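Local coordinates for protein methionine gamma-lyase (Trichomonas vaginalis, PDB 1E5E) that belongs to the Cys/Met metabolism family of PLP-dependent enzymes and assembles from four protein chains, at residues H205-Y210 with V217-I222; A82-M87 with T241-S246; K209-H214 with R255-L260. All coordinates share one frame; numbering follows the deposited sequence. Where two conformers were deposited one is given.

Contact 1: residues H205-Y210 with V217-I222; sequences HSATKY and VVAGLI. With PPJ (N-(hydroxy{3-hydroxy-2-methyl-5-[(phosphonooxy)methyl]pyridin-4-yl}methyl)norvaline), chain C.
His205 and Leu221 face each other across two antiparallel strands, and the backbone carries much of the contact. The residues form a hydrogen-bonded pair: His205 N reaches Leu221 O at 2.9 Å, and Leu221 N returns to His205 O at 2.9 Å. Next comes the non-hydrogen-bonded pair of Ser206 with Gly220, after which a type I turn from Ser206 to Lys209 leads the first strand out of the sheet. Ala219 O then accepts two weak bonds, from Ala207 N and Thr208 N. Where the strand pattern ends a side chain takes over, as Ala219 N donates to Thr208 OG1 (3.0 Å, 162° at the hydrogen). Water 1 extends the link, donating to Thr208 O at 2.8 Å and accepting from Val217 N.

The apolar contact centres on the methyl of Ala207, with CB 3.5 Å from Leu221 CD1 and also against Ala219 CB; so short a side chain suits the close approach.

The bound PPJ draws on two hydroxyls. Ser206 OG, anti to its backbone N (chi1 168°), donates to PPJ OP1 at 2.7 Å; Thr208 OG1 donates to the same oxygen, also at 2.7 Å. Lys209 CE lies 3.5 Å from PPJ C4A.

Thr208 OG1 thus accepts from Ala219 N and donates to the phosphate, consistent with the neighbouring strand helping to orient the hydroxyl as a second shell.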
loop_
_atom_site.group_PDB
_atom_site.type_symbol
_atom_site.label_atom_id
_atom_site.label_comp_id
_atom_site.label_asym_id
_atom_site.label_seq_id
_atom_site.Cartn_x
_atom_site.Cartn_y
_atom_site.Cartn_z
ATOM N N HIS A 205 -18.490 -15.760 -2.192
ATOM C CA HIS A 205 -17.979 -15.380 -0.908
ATOM C C HIS A 205 -17.823 -13.850 -0.784
ATOM O O HIS A 205 -17.423 -13.177 -1.725
ATOM C CB HIS A 205 -16.529 -15.822 -0.623
ATOM C CG HIS A 205 -16.293 -17.299 -0.544
ATOM N ND1 HIS A 205 -16.358 -17.986 0.653
ATOM C CD2 HIS A 205 -16.003 -18.209 -1.489
ATOM C CE1 HIS A 205 -16.104 -19.260 0.423
ATOM N NE2 HIS A 205 -15.900 -19.425 -0.877
ATOM N N SER A 206 -18.004 -13.405 0.439
ATOM C CA SER A 206 -17.594 -12.091 0.870
ATOM C C SER A 206 -16.179 -12.436 1.389
ATOM O O SER A 206 -16.003 -12.979 2.482
ATOM C CB SER A 206 -18.384 -11.503 2.018
ATOM O OG SER A 206 -17.712 -10.334 2.527
ATOM N N ALA A 207 -15.157 -12.121 0.580
ATOM C CA ALA A 207 -13.775 -12.403 0.965
ATOM C C ALA A 207 -13.342 -11.419 2.053
ATOM O O ALA A 207 -12.429 -11.679 2.852
ATOM C CB ALA A 207 -12.838 -12.331 -0.249
ATOM N N THR A 208 -14.190 -10.424 2.349
ATOM C CA THR A 208 -14.053 -9.508 3.438
ATOM C C THR A 208 -14.005 -10.222 4.792
ATOM O O THR A 208 -13.526 -9.656 5.797
ATOM C CB THR A 208 -15.290 -8.582 3.504
ATOM O OG1 THR A 208 -15.536 -8.079 2.186
ATOM C CG2 THR A 208 -15.163 -7.480 4.553
ATOM N N LYS A 209 -14.546 -11.432 4.857
ATOM C CA LYS A 209 -14.621 -12.152 6.114
ATOM C C LYS A 209 -13.448 -13.076 6.308
ATOM O O LYS A 209 -12.326 -12.545 6.363
ATOM C CB LYS A 209 -15.980 -12.872 6.222
ATOM C CG LYS A 209 -17.160 -12.055 5.718
ATOM C CD LYS A 209 -17.167 -10.664 6.291
ATOM C CE LYS A 209 -18.445 -9.882 6.048
ATOM N NZ LYS A 209 -18.188 -8.440 6.327
ATOM N N TYR A 210 -13.650 -14.379 6.507
ATOM C CA TYR A 210 -12.582 -15.289 6.862
ATOM C C TYR A 210 -11.411 -15.376 5.885
ATOM O O TYR A 210 -10.273 -15.479 6.306
ATOM C CB TYR A 210 -13.143 -16.728 7.005
ATOM C CG TYR A 210 -14.010 -16.858 8.242
ATOM C CD1 TYR A 210 -13.470 -16.983 9.505
ATOM C CD2 TYR A 210 -15.389 -16.824 8.140
ATOM C CE1 TYR A 210 -14.284 -17.085 10.622
ATOM C CE2 TYR A 210 -16.226 -16.927 9.246
ATOM C CZ TYR A 210 -15.659 -17.061 10.498
ATOM O OH TYR A 210 -16.488 -17.158 11.607
ATOM N N VAL A 217 -9.998 -5.463 4.402
ATOM C CA VAL A 217 -10.269 -5.464 2.977
ATOM C C VAL A 217 -11.736 -5.775 2.705
ATOM O O VAL A 217 -12.247 -6.726 3.294
ATOM C CB VAL A 217 -9.409 -6.493 2.216
ATOM C CG1 VAL A 217 -9.911 -6.728 0.773
ATOM C CG2 VAL A 217 -7.978 -5.966 2.124
ATOM N N VAL A 218 -12.349 -5.076 1.764
ATOM C CA VAL A 218 -13.711 -5.413 1.342
ATOM C C VAL A 218 -13.554 -6.029 -0.048
ATOM O O VAL A 218 -12.967 -5.364 -0.888
ATOM C CB VAL A 218 -14.700 -4.235 1.281
ATOM C CG1 VAL A 218 -16.036 -4.714 0.707
ATOM C CG2 VAL A 218 -14.880 -3.725 2.714
ATOM N N ALA A 219 -14.016 -7.254 -0.245
ATOM C CA ALA A 219 -13.852 -7.927 -1.507
ATOM C C ALA A 219 -14.753 -9.150 -1.563
ATOM O O ALA A 219 -15.272 -9.614 -0.545
ATOM C CB ALA A 219 -12.393 -8.420 -1.599
ATOM N N GLY A 220 -14.998 -9.597 -2.787
ATOM C CA GLY A 220 -15.860 -10.756 -3.040
ATOM C C GLY A 220 -15.174 -11.751 -3.988
ATOM O O GLY A 220 -14.196 -11.443 -4.677
ATOM N N LEU A 221 -15.676 -12.989 -3.990
ATOM C CA LEU A 221 -15.248 -14.029 -4.914
ATOM C C LEU A 221 -16.400 -14.839 -5.468
ATOM O O LEU A 221 -17.412 -15.089 -4.831
ATOM C CB LEU A 221 -14.286 -15.029 -4.224
ATOM C CG LEU A 221 -13.025 -14.402 -3.592
ATOM C CD1 LEU A 221 -12.576 -15.165 -2.351
ATOM C CD2 LEU A 221 -11.881 -14.247 -4.596
ATOM N N ILE A 222 -16.256 -15.275 -6.720
ATOM C CA ILE A 222 -17.203 -16.052 -7.441
ATOM C C ILE A 222 -16.494 -17.290 -7.956
ATOM O O ILE A 222 -15.385 -17.060 -8.469
ATOM C CB ILE A 222 -17.776 -15.312 -8.659
ATOM C CG1 ILE A 222 -18.397 -13.973 -8.267
ATOM C CG2 ILE A 222 -18.795 -16.228 -9.359
ATOM C CD1 ILE A 222 -18.634 -13.053 -9.451
HETATM N N1 PPJ C . -22.525 -12.642 2.000
HETATM C C2 PPJ C . -22.515 -12.871 3.330
HETATM C C6 PPJ C . -22.400 -11.377 1.508
HETATM C C2A PPJ C . -23.047 -14.007 3.963
HETATM C C3 PPJ C . -22.184 -11.767 4.142
HETATM O O3 PPJ C . -22.316 -11.975 5.425
HETATM C C4 PPJ C . -21.846 -10.511 3.628
HETATM C C4A PPJ C . -21.538 -9.464 4.546
HETATM C C5 PPJ C . -22.013 -10.260 2.266
HETATM N N PPJ C . -21.990 -9.424 5.813
HETATM C C5A PPJ C . -21.545 -9.084 1.595
HETATM O OP4 PPJ C . -20.256 -9.126 1.514
HETATM P P PPJ C . -19.590 -7.680 1.473
HETATM O OP1 PPJ C . -18.034 -7.960 1.267
HETATM O OP2 PPJ C . -19.882 -6.947 2.818
HETATM O OP3 PPJ C . -20.144 -6.808 0.263
HETATM C CA PPJ C . -21.637 -8.486 6.736
HETATM C CB PPJ C . -21.597 -7.052 6.413
HETATM C C PPJ C . -22.213 -8.713 8.023
HETATM C CG PPJ C . -22.824 -6.267 6.118
HETATM C CD PPJ C . -23.177 -5.493 7.298
HETATM O O PPJ C . -23.029 -9.697 8.145
HETATM O OXT PPJ C . -21.620 -8.305 9.114
HETATM O O HOH W 1 -11.335 -7.999 5.466
#

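Contact 2: residues A82-M87 with T241-S246; sequences ATSSGM and TGSVIS. With PPJ (N-(hydroxy{3-hydroxy-2-methyl-5-[(phosphonooxy)methyl]pyridin-4-yl}methyl)norvaline), chain C; GOL (glycerol), chain F.
Ser243 turns its hydroxyl toward the bend that follows strand 79-83. With OG anti to its own backbone N (chi1 -174°), the side chain reaches across to Ser84, whose N donates to Ser243 OG at 3.0 Å and, weakly, to Ser243 O. The two side chains point toward each other, and their hydroxyls also reach the second subunit, where Ser84 OG bonds Ser84 OG and Ser243 OG bonds Gly242 O. Small hydroxyls suit so close a meeting of chains.

Beside them, Ile245 lies against the strand's backbone, its CB 3.5 Å from Thr83 O, while its CG2 branch meets Ala82 CB at 4.1 Å. A glycerol, probably from the crystallisation liquor, bridges the same edge: its O1 donates to Ala82 O and accepts from Ile245 N.

Ser85 OG caps helix 86-97 through Gly88 N and also bonds Gly242 O of the second subunit. Gly86, where a CB would strike the phosphate, donates from N to PPJ OP1 at 2.8 Å, and Met87 N reaches PPJ OP3 at 2.8 Å. A strand, a tight bend and a helix whose N-terminal amides hold a phosphate form a site typical of fold type I PLP enzymes.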
loop_
_atom_site.group_PDB
_atom_site.type_symbol
_atom_site.label_atom_id
_atom_site.label_comp_id
_atom_site.label_asym_id
_atom_site.label_seq_id
_atom_site.Cartn_x
_atom_site.Cartn_y
_atom_site.Cartn_z
ATOM N N ALA A 82 -12.660 -12.498 -8.889
ATOM C CA ALA A 82 -12.646 -11.692 -7.671
ATOM C C ALA A 82 -13.362 -10.385 -7.884
ATOM O O ALA A 82 -13.422 -9.958 -9.032
ATOM C CB ALA A 82 -11.211 -11.347 -7.185
ATOM N N THR A 83 -13.950 -9.788 -6.868
ATOM C CA THR A 83 -14.664 -8.548 -7.020
ATOM C C THR A 83 -14.316 -7.645 -5.826
ATOM O O THR A 83 -13.577 -8.051 -4.914
ATOM C CB THR A 83 -16.199 -8.684 -7.043
ATOM O OG1 THR A 83 -16.563 -9.136 -5.741
ATOM C CG2 THR A 83 -16.706 -9.658 -8.106
ATOM N N SER A 84 -14.833 -6.411 -5.914
ATOM C CA SER A 84 -14.526 -5.456 -4.869
ATOM C C SER A 84 -15.516 -5.489 -3.712
ATOM O O SER A 84 -15.413 -4.624 -2.842
ATOM C CB SER A 84 -14.264 -4.038 -5.416
ATOM O OG SER A 84 -15.461 -3.421 -5.815
ATOM N N SER A 85 -16.408 -6.465 -3.604
ATOM C CA SER A 85 -17.219 -6.661 -2.428
ATOM C C SER A 85 -18.018 -7.952 -2.618
ATOM O O SER A 85 -18.251 -8.396 -3.743
ATOM C CB SER A 85 -18.209 -5.567 -2.060
ATOM O OG SER A 85 -19.182 -5.438 -3.079
ATOM N N GLY A 86 -18.312 -8.538 -1.473
ATOM C CA GLY A 86 -19.159 -9.752 -1.489
ATOM C C GLY A 86 -20.465 -9.401 -2.217
ATOM O O GLY A 86 -20.899 -10.180 -3.052
ATOM N N MET A 87 -21.070 -8.215 -1.977
ATOM C CA MET A 87 -22.305 -7.899 -2.740
ATOM C C MET A 87 -22.056 -7.873 -4.237
ATOM O O MET A 87 -22.856 -8.325 -5.078
ATOM C CB MET A 87 -22.897 -6.566 -2.243
ATOM C CG MET A 87 -23.539 -6.568 -0.854
ATOM S SD MET A 87 -24.519 -8.073 -0.530
ATOM C CE MET A 87 -25.813 -7.893 -1.781
ATOM N N THR A 241 -21.571 -4.399 -13.063
ATOM C CA THR A 241 -21.297 -3.891 -11.712
ATOM C C THR A 241 -20.124 -2.920 -11.734
ATOM O O THR A 241 -19.934 -2.172 -10.786
ATOM C CB THR A 241 -21.009 -5.011 -10.702
ATOM O OG1 THR A 241 -19.889 -5.777 -11.151
ATOM C CG2 THR A 241 -22.249 -5.891 -10.597
ATOM N N GLY A 242 -19.100 -3.263 -12.524
ATOM C CA GLY A 242 -17.850 -2.478 -12.460
ATOM C C GLY A 242 -17.254 -2.671 -11.077
ATOM O O GLY A 242 -16.493 -1.809 -10.597
ATOM N N SER A 243 -17.504 -3.855 -10.487
ATOM C CA SER A 243 -16.971 -4.179 -9.168
ATOM C C SER A 243 -15.555 -4.735 -9.349
ATOM O O SER A 243 -15.283 -5.933 -9.299
ATOM C CB SER A 243 -17.878 -5.186 -8.454
ATOM O OG SER A 243 -17.426 -5.401 -7.127
ATOM N N VAL A 244 -14.639 -3.798 -9.590
ATOM C CA VAL A 244 -13.279 -4.136 -9.937
ATOM C C VAL A 244 -12.386 -4.121 -8.698
ATOM O O VAL A 244 -12.103 -3.023 -8.194
ATOM C CB VAL A 244 -12.711 -3.171 -11.010
ATOM C CG1 VAL A 244 -11.291 -3.600 -11.334
ATOM C CG2 VAL A 244 -13.604 -3.232 -12.265
ATOM N N ILE A 245 -11.866 -5.292 -8.357
ATOM C CA ILE A 245 -11.029 -5.317 -7.154
ATOM C C ILE A 245 -9.709 -4.591 -7.396
ATOM O O ILE A 245 -9.072 -4.742 -8.442
ATOM C CB ILE A 245 -10.772 -6.733 -6.643
ATOM C CG1 ILE A 245 -10.141 -6.716 -5.222
ATOM C CG2 ILE A 245 -9.854 -7.510 -7.570
ATOM C CD1 ILE A 245 -9.956 -8.139 -4.672
ATOM N N SER A 246 -9.220 -3.913 -6.385
ATOM C CA SER A 246 -7.904 -3.281 -6.381
ATOM C C SER A 246 -6.847 -4.383 -6.292
ATOM O O SER A 246 -6.879 -5.172 -5.331
ATOM C CB SER A 246 -7.707 -2.429 -5.118
ATOM O OG SER A 246 -6.305 -2.152 -4.918
HETATM N N1 PPJ C . -22.525 -12.642 2.000
HETATM C C2 PPJ C . -22.515 -12.871 3.330
HETATM C C6 PPJ C . -22.400 -11.377 1.508
HETATM C C2A PPJ C . -23.047 -14.007 3.963
HETATM C C3 PPJ C . -22.184 -11.767 4.142
HETATM O O3 PPJ C . -22.316 -11.975 5.425
HETATM C C4 PPJ C . -21.846 -10.511 3.628
HETATM C C4A PPJ C . -21.538 -9.464 4.546
HETATM C C5 PPJ C . -22.013 -10.260 2.266
HETATM N N PPJ C . -21.990 -9.424 5.813
HETATM C C5A PPJ C . -21.545 -9.084 1.595
HETATM O OP4 PPJ C . -20.256 -9.126 1.514
HETATM P P PPJ C . -19.590 -7.680 1.473
HETATM O OP1 PPJ C . -18.034 -7.960 1.267
HETATM O OP2 PPJ C . -19.882 -6.947 2.818
HETATM O OP3 PPJ C . -20.144 -6.808 0.263
HETATM C CA PPJ C . -21.637 -8.486 6.736
HETATM C CB PPJ C . -21.597 -7.052 6.413
HETATM C C PPJ C . -22.213 -8.713 8.023
HETATM C CG PPJ C . -22.824 -6.267 6.118
HETATM C CD PPJ C . -23.177 -5.493 7.298
HETATM O O PPJ C . -23.029 -9.697 8.145
HETATM O OXT PPJ C . -21.620 -8.305 9.114
HETATM C C1 GOL F . -12.149 -7.253 -11.286
HETATM O O1 GOL F . -12.541 -7.545 -9.923
HETATM C C2 GOL F . -11.317 -8.455 -11.820
HETATM O O2 GOL F . -10.065 -8.085 -12.350
HETATM C C3 GOL F . -12.095 -9.254 -12.888
HETATM O O3 GOL F . -11.805 -8.726 -14.164
#

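Contact 3: residues K209-H214 with R255-L260; sequences KYINGH and RGLSTL. With PPJ (N-(hydroxy{3-hydroxy-2-methyl-5-[(phosphonooxy)methyl]pyridin-4-yl}methyl)norvaline), chain C.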
loop_
_atom_site.group_PDB
_atom_site.type_symbol
_atom_site.label_atom_id
_atom_site.label_comp_id
_atom_site.label_asym_id
_atom_site.label_seq_id
_atom_site.Cartn_x
_atom_site.Cartn_y
_atom_site.Cartn_z
ATOM N N LYS A 209 -14.546 -11.432 4.857
ATOM C CA LYS A 209 -14.621 -12.152 6.114
ATOM C C LYS A 209 -13.448 -13.076 6.308
ATOM O O LYS A 209 -12.326 -12.545 6.363
ATOM C CB LYS A 209 -15.980 -12.872 6.222
ATOM C CG LYS A 209 -17.160 -12.055 5.718
ATOM C CD LYS A 209 -17.167 -10.664 6.291
ATOM C CE LYS A 209 -18.445 -9.882 6.048
ATOM N NZ LYS A 209 -18.188 -8.440 6.327
ATOM N N TYR A 210 -13.650 -14.379 6.507
ATOM C CA TYR A 210 -12.582 -15.289 6.862
ATOM C C TYR A 210 -11.411 -15.376 5.885
ATOM O O TYR A 210 -10.273 -15.479 6.306
ATOM C CB TYR A 210 -13.143 -16.728 7.005
ATOM C CG TYR A 210 -14.010 -16.858 8.242
ATOM C CD1 TYR A 210 -13.470 -16.983 9.505
ATOM C CD2 TYR A 210 -15.389 -16.824 8.140
ATOM C CE1 TYR A 210 -14.284 -17.085 10.622
ATOM C CE2 TYR A 210 -16.226 -16.927 9.246
ATOM C CZ TYR A 210 -15.659 -17.061 10.498
ATOM O OH TYR A 210 -16.488 -17.158 11.607
ATOM N N ILE A 211 -11.653 -15.415 4.583
ATOM C CA ILE A 211 -10.634 -15.614 3.569
ATOM C C ILE A 211 -9.512 -14.559 3.715
ATOM O O ILE A 211 -8.364 -14.943 3.966
ATOM C CB ILE A 211 -11.235 -15.700 2.153
ATOM C CG1 ILE A 211 -12.071 -16.999 1.987
ATOM C CG2 ILE A 211 -10.109 -15.684 1.109
ATOM C CD1 ILE A 211 -12.958 -17.074 0.757
ATOM N N ASN A 212 -9.814 -13.284 3.710
ATOM C CA ASN A 212 -8.849 -12.239 3.998
ATOM C C ASN A 212 -8.490 -12.356 5.475
ATOM O O ASN A 212 -7.305 -12.376 5.785
ATOM C CB ASN A 212 -9.386 -10.854 3.697
ATOM C CG ASN A 212 -8.316 -9.809 4.025
ATOM O OD1 ASN A 212 -7.242 -9.932 3.420
ATOM N ND2 ASN A 212 -8.634 -8.930 4.972
ATOM N N GLY A 213 -9.497 -12.463 6.327
ATOM C CA GLY A 213 -9.370 -12.688 7.743
ATOM C C GLY A 213 -8.765 -11.639 8.644
ATOM O O GLY A 213 -8.509 -11.906 9.826
ATOM N N HIS A 214 -8.483 -10.440 8.116
ATOM C CA HIS A 214 -7.812 -9.423 8.921
ATOM C C HIS A 214 -8.573 -8.122 8.963
ATOM O O HIS A 214 -7.987 -7.105 9.336
ATOM C CB HIS A 214 -6.377 -9.139 8.398
ATOM C CG HIS A 214 -5.467 -10.310 8.632
ATOM N ND1 HIS A 214 -5.641 -11.469 7.850
ATOM C CD2 HIS A 214 -4.509 -10.568 9.538
ATOM C CE1 HIS A 214 -4.758 -12.381 8.274
ATOM N NE2 HIS A 214 -4.018 -11.864 9.249
ATOM N N ARG A 255 -2.244 -12.620 0.955
ATOM C CA ARG A 255 -1.456 -12.666 2.186
ATOM C C ARG A 255 -2.261 -13.299 3.327
ATOM O O ARG A 255 -1.751 -14.163 4.059
ATOM C CB ARG A 255 -0.973 -11.272 2.580
ATOM C CG ARG A 255 -0.021 -11.198 3.768
ATOM C CD ARG A 255 0.178 -9.763 4.220
ATOM N NE ARG A 255 1.488 -9.421 4.723
ATOM C CZ ARG A 255 1.711 -9.066 5.991
ATOM N NH1 ARG A 255 0.731 -9.074 6.903
ATOM N NH2 ARG A 255 2.918 -8.683 6.404
ATOM N N GLY A 256 -3.473 -12.782 3.513
ATOM C CA GLY A 256 -4.403 -13.233 4.535
ATOM C C GLY A 256 -4.769 -14.719 4.346
ATOM O O GLY A 256 -4.847 -15.483 5.317
ATOM N N LEU A 257 -4.937 -15.162 3.105
ATOM C CA LEU A 257 -5.258 -16.521 2.749
ATOM C C LEU A 257 -4.214 -17.525 3.191
ATOM O O LEU A 257 -4.489 -18.708 3.474
ATOM C CB LEU A 257 -5.401 -16.638 1.206
ATOM C CG LEU A 257 -5.701 -18.043 0.662
ATOM C CD1 LEU A 257 -7.018 -18.625 1.227
ATOM C CD2 LEU A 257 -5.817 -18.052 -0.853
ATOM N N SER A 258 -2.937 -17.103 3.240
ATOM C CA SER A 258 -1.891 -18.021 3.622
ATOM C C SER A 258 -2.071 -18.504 5.050
ATOM O O SER A 258 -1.615 -19.634 5.333
ATOM C CB SER A 258 -0.503 -17.427 3.324
ATOM O OG SER A 258 -0.279 -16.329 4.176
ATOM N N THR A 259 -2.782 -17.792 5.942
ATOM C CA THR A 259 -3.005 -18.355 7.282
ATOM C C THR A 259 -4.443 -18.862 7.446
ATOM O O THR A 259 -4.873 -19.115 8.580
ATOM C CB THR A 259 -2.777 -17.309 8.385
ATOM O OG1 THR A 259 -3.526 -16.108 8.064
ATOM C CG2 THR A 259 -1.292 -17.004 8.549
ATOM N N LEU A 260 -5.212 -18.951 6.366
ATOM C CA LEU A 260 -6.615 -19.349 6.456
ATOM C C LEU A 260 -6.791 -20.685 7.192
ATOM O O LEU A 260 -7.678 -20.897 8.016
ATOM C CB LEU A 260 -7.261 -19.452 5.049
ATOM C CG LEU A 260 -8.731 -19.896 5.023
ATOM C CD1 LEU A 260 -9.642 -18.949 5.803
ATOM C CD2 LEU A 260 -9.301 -19.967 3.588
HETATM N N1 PPJ C . -22.525 -12.642 2.000
HETATM C C2 PPJ C . -22.515 -12.871 3.330
HETATM C C6 PPJ C . -22.400 -11.377 1.508
HETATM C C2A PPJ C . -23.047 -14.007 3.963
HETATM C C3 PPJ C . -22.184 -11.767 4.142
HETATM O O3 PPJ C . -22.316 -11.975 5.425
HETATM C C4 PPJ C . -21.846 -10.511 3.628
HETATM C C4A PPJ C . -21.538 -9.464 4.546
HETATM C C5 PPJ C . -22.013 -10.260 2.266
HETATM N N PPJ C . -21.990 -9.424 5.813
HETATM C C5A PPJ C . -21.545 -9.084 1.595
HETATM O OP4 PPJ C . -20.256 -9.126 1.514
HETATM P P PPJ C . -19.590 -7.680 1.473
HETATM O OP1 PPJ C . -18.034 -7.960 1.267
HETATM O OP2 PPJ C . -19.882 -6.947 2.818
HETATM O OP3 PPJ C . -20.144 -6.808 0.263
HETATM C CA PPJ C . -21.637 -8.486 6.736
HETATM C CB PPJ C . -21.597 -7.052 6.413
HETATM C C PPJ C . -22.213 -8.713 8.023
HETATM C CG PPJ C . -22.824 -6.267 6.118
HETATM C CD PPJ C . -23.177 -5.493 7.298
HETATM O O PPJ C . -23.029 -9.697 8.145
HETATM O OXT PPJ C . -21.620 -8.305 9.114
#
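Ile211 and Asn212 meet Gly256, Leu257 and Leu260 in a buried van der Waals contact, which seats the loop between strands 202-206 and 220-224 on the end of helix 247-257 and the turn leading into helix 260-279. The backbones come closest at Gly256, whose CA is 3.3 Å from Asn212 O in a CA-H...O contact. A CB on Gly256 would lie only 2.1 Å from that oxygen, so the close approach leaves no room for a side chain here.

Leu260, with CG anti to its backbone N (chi1 179°), lays CD1 3.6 Å from Tyr210 O and 4.3 Å from Tyr210 CB. Leu257 CD1 meets Ile211 CG2 at 4.3 Å, and both side chains also rest on Ile71 of helix 62-75.

Within the loop, Gly213 N bonds Lys209 O, and Gly213 takes a positive phi (67°) that a residue without CB adopts easily. His214 ND1 donates to Asn212 O at 2.8 Å with the oxygen nearly in the ring plane, and the ring's edge brings CE1 within 3.9 Å of Thr259 OG1.

Beyond the two segments, Arg263 bonds Thr259 OG1, and Arg255 forms a salt bridge with Asp216 of the third subunit. Apolar packing and a CA-H...O contact thus join the segments directly, while the Arg263 guanidinium bonds carbonyls of both, Tyr210 O and Gly256 O.

How the contacts relate
Contact 1 lies near the centre of the chain, about 9 Å centre to centre from contact 2 and about 10 Å from contact 3, whereas contacts 2 and 3 are about 17 Å apart and do not touch. Strands 79-83, 220-224 and 202-206 are consecutive neighbours at one edge of the seven-stranded sheet; Gly220 O and Thr83 N link contacts 1 and 2 there. Contact 3 takes up the chain where the first segment of contact 1 ends, sharing Lys209 and Tyr210. Along the chain, contact 1 falls between the segments of contact 2, while those of contacts 2 and 3 alternate. Together they connect the PPJ pocket with the second subunit at contacts 1 and 2 and the third at contact 3.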